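Local coordinates for multiheme cytochrome cf (Carboxydothermus ferrireducens DSM 11255, PDB 6QVM), which probably sits in the S-layer and passes electrons through its hemes c to insoluble extracellular Fe(III), at residues L534-S546 / G657-D669. Sequence-based numbering, arbitrary orientation.
Sequences LGIPEKVYNPMGS and GIHNTALTELLLD. With HEC (heme c), chain N; NGA (2-acetamido-2-deoxy-beta-D-galactopyranose), chain C.
The N-terminal end of helix 661-672 packs against the loop 534-546, with Asn660 of the N-cap meeting Asn542 and Val540. The Asn542 and Asn660 amides stack with planes 8° apart, their side chains running in opposite directions. Asn660 has CG anti to its own N (chi1 -163°). This carries ND2 to Val540 O, a weak but nearly straight bond of 3.3 Å, while OD1 accepts the capping bond from Leu663 N, which lies well above the plane of the side-chain carbonyl. Asn660 ND2 is also hydrogen-bonded to Val522 O. Asn542 OD1 accepts from Met544 N at 2.8 Å, an Asx turn within a type I beta turn. A water joins Asn542 OD1 to Ile658 O and Thr661 N. Each segment supplies an iron ligand to a different heme of this multiheme cytochrome. His659 NE2 binds one iron at 1.9 Å, shared with His553, and its ND1 is hydrogen-bonded to Asp653. Met544 SD binds the other, shared with His599. Met544 CE meets Thr661 CG2 at 3.6 Å. Farther along the helix, Val540 CG2 touches Leu663 CD1, and Leu666 CD2 fits against Ile536 CG2 (3.5 Å) and Pro537 CD. Tyr541 OH is O-glycosylated, bonded covalently to C1 of an N-acetylgalactosamine.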
loop_
_atom_site.group_PDB
_atom_site.type_symbol
_atom_site.label_atom_id
_atom_site.label_comp_id
_atom_site.label_asym_id
_atom_site.label_seq_id
_atom_site.Cartn_x
_atom_site.Cartn_y
_atom_site.Cartn_z
ATOM N N LEU A 534 -29.563 -31.850 -22.954
ATOM C CA LEU A 534 -29.173 -31.607 -24.333
ATOM C C LEU A 534 -27.974 -32.446 -24.748
ATOM O O LEU A 534 -27.443 -32.246 -25.845
ATOM C CB LEU A 534 -28.888 -30.112 -24.542
ATOM C CG LEU A 534 -30.059 -29.135 -24.337
ATOM C CD1 LEU A 534 -30.480 -28.957 -22.867
ATOM C CD2 LEU A 534 -29.745 -27.786 -24.951
ATOM N N GLY A 535 -27.549 -33.375 -23.892
ATOM C CA GLY A 535 -26.518 -34.331 -24.234
ATOM C C GLY A 535 -25.110 -33.795 -24.216
ATOM O O GLY A 535 -24.219 -34.424 -24.793
ATOM N N ILE A 536 -24.871 -32.658 -23.577
ATOM C CA ILE A 536 -23.525 -32.119 -23.417
ATOM C C ILE A 536 -23.086 -32.386 -21.980
ATOM O O ILE A 536 -23.795 -31.982 -21.045
ATOM C CB ILE A 536 -23.456 -30.624 -23.778
ATOM C CG1 ILE A 536 -24.480 -29.801 -22.998
ATOM C CG2 ILE A 536 -23.684 -30.429 -25.273
ATOM C CD1 ILE A 536 -24.643 -28.393 -23.533
ATOM N N PRO A 537 -21.968 -33.075 -21.760
ATOM C CA PRO A 537 -21.693 -33.641 -20.438
ATOM C C PRO A 537 -21.479 -32.573 -19.380
ATOM O O PRO A 537 -21.256 -31.396 -19.675
ATOM C CB PRO A 537 -20.413 -34.458 -20.660
ATOM C CG PRO A 537 -20.321 -34.648 -22.146
ATOM C CD PRO A 537 -20.902 -33.396 -22.720
ATOM N N GLU A 538 -21.553 -33.017 -18.123
ATOM C CA GLU A 538 -21.356 -32.117 -16.989
ATOM C C GLU A 538 -20.023 -31.386 -17.066
ATOM O O GLU A 538 -19.898 -30.259 -16.573
ATOM C CB GLU A 538 -21.442 -32.904 -15.680
ATOM N N LYS A 539 -19.020 -32.004 -17.685
ATOM C CA LYS A 539 -17.682 -31.428 -17.737
ATOM C C LYS A 539 -17.042 -31.828 -19.058
ATOM O O LYS A 539 -16.849 -33.021 -19.319
ATOM C CB LYS A 539 -16.848 -31.910 -16.548
ATOM C CG LYS A 539 -15.905 -30.871 -15.955
ATOM C CD LYS A 539 -14.618 -30.775 -16.748
ATOM C CE LYS A 539 -13.705 -29.694 -16.195
ATOM N NZ LYS A 539 -13.296 -29.959 -14.794
ATOM N N VAL A 540 -16.742 -30.844 -19.896
ATOM C CA VAL A 540 -16.037 -31.064 -21.152
ATOM C C VAL A 540 -14.630 -30.515 -20.957
ATOM O O VAL A 540 -14.420 -29.296 -20.942
ATOM C CB VAL A 540 -16.746 -30.408 -22.344
ATOM C CG1 VAL A 540 -15.997 -30.695 -23.640
ATOM C CG2 VAL A 540 -18.189 -30.889 -22.438
ATOM N N TYR A 541 -13.663 -31.415 -20.798
ATOM C CA TYR A 541 -12.302 -31.003 -20.478
ATOM C C TYR A 541 -11.701 -30.202 -21.630
ATOM O O TYR A 541 -11.821 -30.577 -22.800
ATOM C CB TYR A 541 -11.441 -32.225 -20.145
ATOM C CG TYR A 541 -11.828 -32.945 -18.857
ATOM C CD1 TYR A 541 -11.407 -32.478 -17.617
ATOM C CD2 TYR A 541 -12.604 -34.099 -18.886
ATOM C CE1 TYR A 541 -11.759 -33.137 -16.440
ATOM C CE2 TYR A 541 -12.962 -34.763 -17.715
ATOM C CZ TYR A 541 -12.537 -34.279 -16.493
ATOM O OH TYR A 541 -12.891 -34.941 -15.326
ATOM N N ASN A 542 -11.063 -29.088 -21.281
ATOM C CA ASN A 542 -10.566 -28.117 -22.252
ATOM C C ASN A 542 -9.213 -28.561 -22.802
ATOM O O ASN A 542 -8.258 -28.694 -22.030
ATOM C CB ASN A 542 -10.454 -26.753 -21.572
ATOM C CG ASN A 542 -9.994 -25.636 -22.505
ATOM O OD1 ASN A 542 -9.414 -25.869 -23.569
ATOM N ND2 ASN A 542 -10.248 -24.403 -22.085
ATOM N N PRO A 543 -9.082 -28.782 -24.115
ATOM C CA PRO A 543 -7.786 -29.227 -24.660
ATOM C C PRO A 543 -6.644 -28.258 -24.396
ATOM O O PRO A 543 -5.486 -28.686 -24.357
ATOM C CB PRO A 543 -8.067 -29.368 -26.164
ATOM C CG PRO A 543 -9.541 -29.566 -26.249
ATOM C CD PRO A 543 -10.121 -28.716 -25.154
ATOM N N MET A 544 -6.931 -26.968 -24.224
ATOM C CA MET A 544 -5.921 -25.991 -23.843
ATOM C C MET A 544 -6.057 -25.588 -22.380
ATOM O O MET A 544 -5.628 -24.496 -21.997
ATOM C CB MET A 544 -5.985 -24.766 -24.759
ATOM C CG MET A 544 -5.359 -25.012 -26.123
ATOM S SD MET A 544 -5.437 -23.622 -27.259
ATOM C CE MET A 544 -6.916 -24.020 -28.179
ATOM N N GLY A 545 -6.625 -26.466 -21.552
ATOM C CA GLY A 545 -6.898 -26.174 -20.153
ATOM C C GLY A 545 -5.673 -26.082 -19.265
ATOM O O GLY A 545 -5.796 -25.633 -18.120
ATOM N N SER A 546 -4.505 -26.506 -19.746
ATOM C CA SER A 546 -3.273 -26.258 -19.011
ATOM C C SER A 546 -2.846 -24.800 -19.083
ATOM O O SER A 546 -1.897 -24.414 -18.389
ATOM C CB SER A 546 -2.145 -27.154 -19.530
ATOM O OG SER A 546 -2.335 -28.500 -19.128
ATOM N N GLY A 657 -14.281 -19.609 -29.775
ATOM C CA GLY A 657 -14.116 -20.978 -29.342
ATOM C C GLY A 657 -12.740 -21.353 -28.833
ATOM O O GLY A 657 -12.524 -22.522 -28.493
ATOM N N ILE A 658 -11.806 -20.401 -28.761
ATOM C CA ILE A 658 -10.472 -20.706 -28.257
ATOM C C ILE A 658 -10.519 -21.067 -26.775
ATOM O O ILE A 658 -9.762 -21.930 -26.316
ATOM C CB ILE A 658 -9.521 -19.527 -28.527
ATOM C CG1 ILE A 658 -9.322 -19.341 -30.034
ATOM C CG2 ILE A 658 -8.183 -19.746 -27.846
ATOM C CD1 ILE A 658 -8.551 -20.470 -30.682
ATOM N N HIS A 659 -11.406 -20.435 -26.004
ATOM C CA HIS A 659 -11.517 -20.737 -24.581
ATOM C C HIS A 659 -11.819 -22.206 -24.300
ATOM O O HIS A 659 -11.629 -22.650 -23.162
ATOM C CB HIS A 659 -12.597 -19.853 -23.941
ATOM C CG HIS A 659 -12.193 -18.416 -23.799
ATOM N ND1 HIS A 659 -13.074 -17.423 -23.431
ATOM C CD2 HIS A 659 -10.999 -17.804 -23.986
ATOM C CE1 HIS A 659 -12.441 -16.263 -23.390
ATOM N NE2 HIS A 659 -11.179 -16.467 -23.722
ATOM N N ASN A 660 -12.303 -22.958 -25.293
ATOM C CA ASN A 660 -12.539 -24.391 -25.161
ATOM C C ASN A 660 -12.919 -24.963 -26.520
ATOM O O ASN A 660 -14.103 -25.003 -26.868
ATOM C CB ASN A 660 -13.637 -24.692 -24.134
ATOM C CG ASN A 660 -13.613 -26.143 -23.668
ATOM O OD1 ASN A 660 -13.124 -27.029 -24.371
ATOM N ND2 ASN A 660 -14.136 -26.389 -22.477
ATOM N N THR A 661 -11.919 -25.411 -27.289
ATOM C CA THR A 661 -12.178 -25.848 -28.660
ATOM C C THR A 661 -13.146 -27.025 -28.693
ATOM O O THR A 661 -13.988 -27.121 -29.596
ATOM C CB THR A 661 -10.869 -26.213 -29.363
ATOM O OG1 THR A 661 -10.145 -27.151 -28.553
ATOM C CG2 THR A 661 -10.031 -24.973 -29.606
ATOM N N ALA A 662 -13.057 -27.919 -27.708
ATOM C CA ALA A 662 -13.879 -29.125 -27.716
ATOM C C ALA A 662 -15.312 -28.840 -27.280
ATOM O O ALA A 662 -16.261 -29.375 -27.865
ATOM C CB ALA A 662 -13.251 -30.194 -26.823
ATOM N N LEU A 663 -15.491 -28.002 -26.257
ATOM C CA LEU A 663 -16.841 -27.571 -25.913
ATOM C C LEU A 663 -17.465 -26.771 -27.048
ATOM O O LEU A 663 -18.686 -26.798 -27.226
ATOM C CB LEU A 663 -16.832 -26.746 -24.624
ATOM C CG LEU A 663 -18.207 -26.297 -24.116
ATOM C CD1 LEU A 663 -19.092 -27.510 -23.898
ATOM C CD2 LEU A 663 -18.085 -25.480 -22.840
ATOM N N THR A 664 -16.643 -26.084 -27.842
ATOM C CA THR A 664 -17.164 -25.235 -28.909
ATOM C C THR A 664 -17.760 -26.062 -30.042
ATOM O O THR A 664 -18.853 -25.761 -30.533
ATOM C CB THR A 664 -16.057 -24.320 -29.428
ATOM O OG1 THR A 664 -15.821 -23.273 -28.477
ATOM C CG2 THR A 664 -16.440 -23.718 -30.774
ATOM N N GLU A 665 -17.062 -27.114 -30.470
ATOM C CA GLU A 665 -17.584 -27.928 -31.561
ATOM C C GLU A 665 -18.755 -28.784 -31.096
ATOM O O GLU A 665 -19.728 -28.967 -31.837
ATOM C CB GLU A 665 -16.469 -28.781 -32.159
ATOM C CG GLU A 665 -15.452 -27.959 -32.940
ATOM C CD GLU A 665 -14.487 -28.811 -33.743
ATOM O OE1 GLU A 665 -13.903 -29.754 -33.173
ATOM O OE2 GLU A 665 -14.319 -28.542 -34.952
ATOM N N LEU A 666 -18.700 -29.281 -29.858
ATOM C CA LEU A 666 -19.846 -29.985 -29.292
ATOM C C LEU A 666 -21.032 -29.058 -29.093
ATOM O O LEU A 666 -22.168 -29.536 -29.004
ATOM C CB LEU A 666 -19.458 -30.641 -27.962
ATOM C CG LEU A 666 -20.403 -31.685 -27.353
ATOM C CD1 LEU A 666 -20.041 -33.102 -27.794
ATOM C CD2 LEU A 666 -20.419 -31.569 -25.833
ATOM N N LEU A 667 -20.794 -27.745 -29.015
ATOM C CA LEU A 667 -21.902 -26.801 -28.914
ATOM C C LEU A 667 -22.472 -26.465 -30.286
ATOM O O LEU A 667 -23.690 -26.338 -30.440
ATOM C CB LEU A 667 -21.456 -25.525 -28.193
ATOM C CG LEU A 667 -21.436 -25.541 -26.667
ATOM C CD1 LEU A 667 -21.337 -24.126 -26.112
ATOM C CD2 LEU A 667 -22.659 -26.255 -26.110
ATOM N N LEU A 668 -21.610 -26.312 -31.292
ATOM C CA LEU A 668 -22.087 -25.961 -32.626
ATOM C C LEU A 668 -22.788 -27.138 -33.295
ATOM O O LEU A 668 -23.775 -26.952 -34.016
ATOM C CB LEU A 668 -20.922 -25.463 -33.478
ATOM C CG LEU A 668 -20.314 -24.136 -33.026
ATOM C CD1 LEU A 668 -19.261 -23.665 -34.016
ATOM C CD2 LEU A 668 -21.402 -23.097 -32.848
ATOM N N ASP A 669 -22.299 -28.359 -33.059
ATOM C CA ASP A 669 -22.940 -29.541 -33.624
ATOM C C ASP A 669 -24.306 -29.783 -32.995
ATOM O O ASP A 669 -25.294 -30.011 -33.703
ATOM C CB ASP A 669 -22.036 -30.760 -33.459
ATOM C CG ASP A 669 -20.820 -30.704 -34.366
ATOM O OD1 ASP A 669 -20.729 -29.767 -35.193
ATOM O OD2 ASP A 669 -19.951 -31.589 -34.243
HETATM FE FE HEC N . -9.760 -15.252 -23.269
HETATM C CHA HEC N . -11.298 -13.313 -25.614
HETATM C CHB HEC N . -11.657 -13.689 -20.785
HETATM C CHC HEC N . -8.564 -17.425 -20.961
HETATM C CHD HEC N . -7.562 -16.522 -25.634
HETATM N NA HEC N . -11.189 -13.785 -23.191
HETATM C C1A HEC N . -11.668 -13.111 -24.297
HETATM C C2A HEC N . -12.645 -12.145 -23.836
HETATM C C3A HEC N . -12.741 -12.242 -22.509
HETATM C C4A HEC N . -11.832 -13.275 -22.079
HETATM C CMA HEC N . -13.657 -11.387 -21.610
HETATM C CAA HEC N . -13.431 -11.173 -24.733
HETATM C CBA HEC N . -12.475 -10.041 -25.047
HETATM C CGA HEC N . -12.958 -9.306 -26.261
HETATM O O1A HEC N . -12.149 -9.123 -27.206
HETATM O O2A HEC N . -14.149 -8.905 -26.282
HETATM N NB HEC N . -10.041 -15.486 -21.238
HETATM C C1B HEC N . -10.937 -14.805 -20.432
HETATM C C2B HEC N . -10.990 -15.473 -19.148
HETATM C C3B HEC N . -10.121 -16.506 -19.186
HETATM C C4B HEC N . -9.512 -16.531 -20.509
HETATM C CMB HEC N . -11.860 -14.998 -17.959
HETATM C CAB HEC N . -9.813 -17.515 -18.052
HETATM C CBB HEC N . -11.069 -18.332 -17.671
HETATM N NC HEC N . -8.312 -16.670 -23.302
HETATM C C1C HEC N . -7.992 -17.467 -22.218
HETATM C C2C HEC N . -6.946 -18.387 -22.622
HETATM C C3C HEC N . -6.685 -18.175 -23.928
HETATM C C4C HEC N . -7.529 -17.074 -24.370
HETATM C CMC HEC N . -6.343 -19.482 -21.712
HETATM C CAC HEC N . -5.646 -18.911 -24.819
HETATM C CBC HEC N . -6.001 -20.407 -24.977
HETATM N ND HEC N . -9.468 -14.964 -25.315
HETATM C C1D HEC N . -8.497 -15.608 -26.081
HETATM C C2D HEC N . -8.631 -15.164 -27.447
HETATM C C3D HEC N . -9.790 -14.158 -27.453
HETATM C C4D HEC N . -10.258 -14.101 -26.081
HETATM C CMD HEC N . -7.774 -15.602 -28.650
HETATM C CAD HEC N . -10.330 -13.394 -28.683
HETATM C CBD HEC N . -10.144 -11.900 -28.441
HETATM C CGD HEC N . -9.435 -11.259 -29.607
HETATM O O1D HEC N . -8.452 -10.505 -29.365
HETATM O O2D HEC N . -9.845 -11.501 -30.776
HETATM C C1 NGA C . -13.243 -35.874 -14.377
HETATM C C2 NGA C . -12.888 -36.513 -13.025
HETATM C C3 NGA C . -13.725 -37.747 -12.658
HETATM C C4 NGA C . -15.183 -37.570 -13.070
HETATM C C5 NGA C . -15.279 -37.035 -14.491
HETATM C C6 NGA C . -16.724 -36.870 -14.937
HETATM C C7 NGA C . -10.528 -36.012 -12.777
HETATM C C8 NGA C . -9.253 -36.573 -12.226
HETATM N N2 NGA C . -11.490 -36.888 -13.051
HETATM O O3 NGA C . -13.658 -38.040 -11.264
HETATM O O4 NGA C . -15.822 -36.670 -12.194
HETATM O O5 NGA C . -14.641 -35.783 -14.554
HETATM O O6 NGA C . -16.786 -35.856 -15.918
HETATM O O7 NGA C . -10.647 -34.802 -12.951
HETATM O O HOH W 1 -9.395 -24.574 -26.164
#